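Long-range contact in deoxyribose-phosphate aldolase (Toxoplasma gondii, PDB 4EIV), which belongs to the aldolase enzymes and folds as a closed eight-stranded parallel beta/alpha (TIM) barrel: residues 39-45 with 66-70. Residues are numbered along the deposited sequence; the frame is centred on the assembly and turned at random.
Sequences ETNESVA and FVRFI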
ATOM      1  N   GLU A  39       6.790 -32.570  -7.178  1.00 32.52           N
ATOM      2  CA  GLU A  39       5.933 -31.811  -8.084  1.00 32.80           C
ATOM      3  C   GLU A  39       5.935 -32.428  -9.484  1.00 33.83           C
ATOM      4  O   GLU A  39       6.904 -33.075  -9.902  1.00 34.59           O
ATOM      5  CB  GLU A  39       6.364 -30.350  -8.214  1.00 32.17           C
ATOM      6  CG  GLU A  39       6.486 -29.570  -6.929  1.00 32.92           C
ATOM      7  CD  GLU A  39       5.225 -29.505  -6.090  1.00 33.72           C
ATOM      8  OE1 GLU A  39       4.100 -29.536  -6.644  1.00 34.99           O
ATOM      9  OE2 GLU A  39       5.382 -29.329  -4.864  1.00 34.63           O
ATOM     10  N   THR A  40       4.836 -32.191 -10.195  1.00 34.40           N
ATOM     11  CA  THR A  40       4.630 -32.645 -11.564  1.00 36.07           C
ATOM     12  C   THR A  40       4.068 -31.474 -12.354  1.00 35.78           C
ATOM     13  O   THR A  40       3.684 -30.459 -11.765  1.00 34.36           O
ATOM     14  CB  THR A  40       3.580 -33.783 -11.627  1.00 37.26           C
ATOM     15  OG1 THR A  40       2.343 -33.315 -11.072  1.00 37.59           O
ATOM     16  CG2 THR A  40       4.044 -35.018 -10.865  1.00 38.40           C
ATOM     17  N   ASN A  41       3.996 -31.607 -13.676  1.00 37.26           N
ATOM     18  CA  ASN A  41       3.357 -30.569 -14.499  1.00 37.62           C
ATOM     19  C   ASN A  41       1.952 -30.281 -13.991  1.00 37.28           C
ATOM     20  O   ASN A  41       1.537 -29.122 -13.915  1.00 36.59           O
ATOM     21  CB  ASN A  41       3.268 -30.993 -15.961  1.00 39.45           C
ATOM     22  CG  ASN A  41       4.598 -30.928 -16.681  1.00 40.40           C
ATOM     23  OD1 ASN A  41       5.591 -30.433 -16.147  1.00 40.04           O
ATOM     24  ND2 ASN A  41       4.622 -31.429 -17.905  1.00 42.82           N
ATOM     25  N   GLU A  42       1.245 -31.348 -13.618  1.00 38.21           N
ATOM     26  CA  GLU A  42      -0.131 -31.258 -13.143  1.00 39.02           C
ATOM     27  C   GLU A  42      -0.244 -30.490 -11.826  1.00 37.05           C
ATOM     28  O   GLU A  42      -1.119 -29.626 -11.677  1.00 37.16           O
ATOM     29  CB  GLU A  42      -0.751 -32.665 -13.002  1.00 41.16           C
ATOM     30  CG  GLU A  42      -1.042 -33.409 -14.332  1.00 45.96           C
ATOM     31  CD  GLU A  42       0.196 -33.890 -15.111  1.00 48.48           C
ATOM     32  OE1 GLU A  42       0.074 -34.004 -16.352  1.00 52.87           O
ATOM     33  OE2 GLU A  42       1.265 -34.172 -14.513  1.00 47.45           O
ATOM     34  N   SER A  43       0.644 -30.775 -10.876  1.00 35.83           N
ATOM     35  CA  SER A  43       0.588 -30.074  -9.586  1.00 35.04           C
ATOM     36  C   SER A  43       0.977 -28.612  -9.751  1.00 33.49           C
ATOM     37  O   SER A  43       0.364 -27.726  -9.139  1.00 33.28           O
ATOM     38  CB  SER A  43       1.448 -30.758  -8.521  1.00 34.72           C
ATOM     39  OG  SER A  43       2.826 -30.657  -8.815  1.00 35.16           O
ATOM     40  N   VAL A  44       1.987 -28.359 -10.581  1.00 33.02           N
ATOM     41  CA  VAL A  44       2.432 -26.995 -10.839  1.00 32.41           C
ATOM     42  C   VAL A  44       1.332 -26.208 -11.563  1.00 32.75           C
ATOM     43  O   VAL A  44       1.041 -25.069 -11.202  1.00 32.28           O
ATOM     44  CB  VAL A  44       3.786 -26.964 -11.593  1.00 32.71           C
ATOM     45  CG1 VAL A  44       4.139 -25.554 -12.057  1.00 33.20           C
ATOM     46  CG2 VAL A  44       4.888 -27.533 -10.707  1.00 32.61           C
ATOM     47  N   ALA A  45       0.689 -26.831 -12.546  1.00 33.99           N
ATOM     48  CA  ALA A  45      -0.396 -26.175 -13.260  1.00 34.56           C
ATOM     49  C   ALA A  45      -1.521 -25.789 -12.298  1.00 34.24           C
ATOM     50  O   ALA A  45      -2.064 -24.694 -12.387  1.00 34.59           O
ATOM     51  CB  ALA A  45      -0.940 -27.081 -14.372  1.00 35.75           C
ATOM     52  N   PHE A  66      10.881 -26.578 -13.483  1.00 30.43           N
ATOM     53  CA  PHE A  66       9.527 -26.215 -13.939  1.00 31.12           C
ATOM     54  C   PHE A  66       9.372 -24.813 -14.513  1.00 31.58           C
ATOM     55  O   PHE A  66       8.266 -24.439 -14.899  1.00 32.83           O
ATOM     56  CB  PHE A  66       8.487 -26.480 -12.831  1.00 30.06           C
ATOM     57  CG  PHE A  66       8.250 -27.937 -12.597  1.00 32.17           C
ATOM     58  CD1 PHE A  66       7.430 -28.654 -13.452  1.00 34.55           C
ATOM     59  CD2 PHE A  66       8.875 -28.608 -11.566  1.00 33.68           C
ATOM     60  CE1 PHE A  66       7.228 -30.003 -13.282  1.00 36.83           C
ATOM     61  CE2 PHE A  66       8.670 -29.978 -11.385  1.00 36.09           C
ATOM     62  CZ  PHE A  66       7.847 -30.671 -12.252  1.00 37.00           C
ATOM     63  N   VAL A  67      10.464 -24.062 -14.642  1.00 30.85           N
ATOM     64  CA  VAL A  67      10.408 -22.695 -15.179  1.00 31.46           C
ATOM     65  C   VAL A  67       9.928 -22.697 -16.638  1.00 32.48           C
ATOM     66  O   VAL A  67       8.970 -22.002 -16.989  1.00 34.02           O
ATOM     67  CB  VAL A  67      11.768 -21.948 -15.038  1.00 31.23           C
ATOM     68  CG1 VAL A  67      11.730 -20.569 -15.681  1.00 33.13           C
ATOM     69  CG2 VAL A  67      12.178 -21.836 -13.551  1.00 30.66           C
ATOM     70  N   ARG A  68      10.590 -23.483 -17.491  1.00 33.00           N
ATOM     71  CA  ARG A  68      10.216 -23.552 -18.903  1.00 34.90           C
ATOM     72  C   ARG A  68       8.797 -24.068 -19.084  1.00 35.07           C
ATOM     73  O   ARG A  68       8.072 -23.581 -19.960  1.00 36.55           O
ATOM     74  CB  ARG A  68      11.198 -24.413 -19.700  1.00 36.07           C
ATOM     75  CG  ARG A  68      10.852 -24.530 -21.184  1.00 40.13           C
ATOM     76  CD  ARG A  68      11.978 -25.170 -21.952  1.00 42.69           C
ATOM     77  NE  ARG A  68      13.160 -24.326 -21.880  1.00 46.08           N
ATOM     78  CZ  ARG A  68      13.468 -23.362 -22.750  1.00 49.31           C
ATOM     79  NH1 ARG A  68      12.689 -23.116 -23.792  1.00 52.70           N
ATOM     80  NH2 ARG A  68      14.573 -22.639 -22.568  1.00 49.89           N
ATOM     81  N   PHE A  69       8.404 -25.053 -18.280  1.00 34.69           N
ATOM     82  CA  PHE A  69       7.043 -25.573 -18.334  1.00 35.28           C
ATOM     83  C   PHE A  69       6.025 -24.456 -18.178  1.00 35.19           C
ATOM     84  O   PHE A  69       5.115 -24.317 -18.997  1.00 36.44           O
ATOM     85  CB  PHE A  69       6.788 -26.640 -17.269  1.00 35.30           C
ATOM     86  CG  PHE A  69       5.337 -27.005 -17.130  1.00 36.28           C
ATOM     87  CD1 PHE A  69       4.677 -27.694 -18.145  1.00 38.20           C
ATOM     88  CD2 PHE A  69       4.615 -26.629 -16.004  1.00 36.09           C
ATOM     89  CE1 PHE A  69       3.337 -28.018 -18.018  1.00 39.48           C
ATOM     90  CE2 PHE A  69       3.284 -26.953 -15.872  1.00 37.78           C
ATOM     91  CZ  PHE A  69       2.640 -27.645 -16.876  1.00 39.33           C
ATOM     92  N   ILE A  70       6.197 -23.643 -17.148  1.00 33.72           N
ATOM     93  CA  ILE A  70       5.268 -22.542 -16.908  1.00 33.68           C
ATOM     94  C   ILE A  70       5.290 -21.488 -18.031  1.00 34.64           C
ATOM     95  O   ILE A  70       4.232 -21.081 -18.547  1.00 36.06           O
ATOM     96  CB  ILE A  70       5.572 -21.845 -15.562  1.00 31.83           C
ATOM     97  CG1 ILE A  70       5.289 -22.796 -14.400  1.00 31.86           C
ATOM     98  CG2 ILE A  70       4.727 -20.562 -15.452  1.00 33.28           C
ATOM     99  CD1 ILE A  70       5.860 -22.313 -13.061  1.00 30.65           C
TER
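The amide of N41 stacks nearly parallel on one face of the F69 ring, offset toward its rim: the two planes are 4° apart, and CG of N41 is 3.4 Å from CE1 of F69. CB of N41 adds a CH-pi contact, 3.9 Å from the F69 ring centroid. The same amide meets F66 differently, since its plane stands 82° from that ring and OD1 of N41 comes in at the ring edge, 3.3 Å from CE1 of F66. With CG of F69 anti to its backbone N, the ring extends toward the first turn of helix 41-52, against the N41 amide.

Apolar contacts centre on V44, whose branches diverge. CG2 of V44 sits over a face of F66, 4.0 Å from the ring centroid and 17° off its normal, while CG1 of V44 touches CG1 of I70 at 3.8 Å. Beyond, I70 packs on V60, V62 and V86 of the barrel strands.

Within 39-45, T40 and S43 form a capping box: N of T40 donates to OG of S43 (2.9 Å), and N of S43 to OG1 of T40 (3.1 Å).

No hydrogen bond joins the segments; the starts of helices 41-52 and 67-74, neighbours around the barrel, meet through amide-ring stacking, CH-pi and aliphatic contacts, which implies a fit resting on shape and dispersion rather than directional polar bonds.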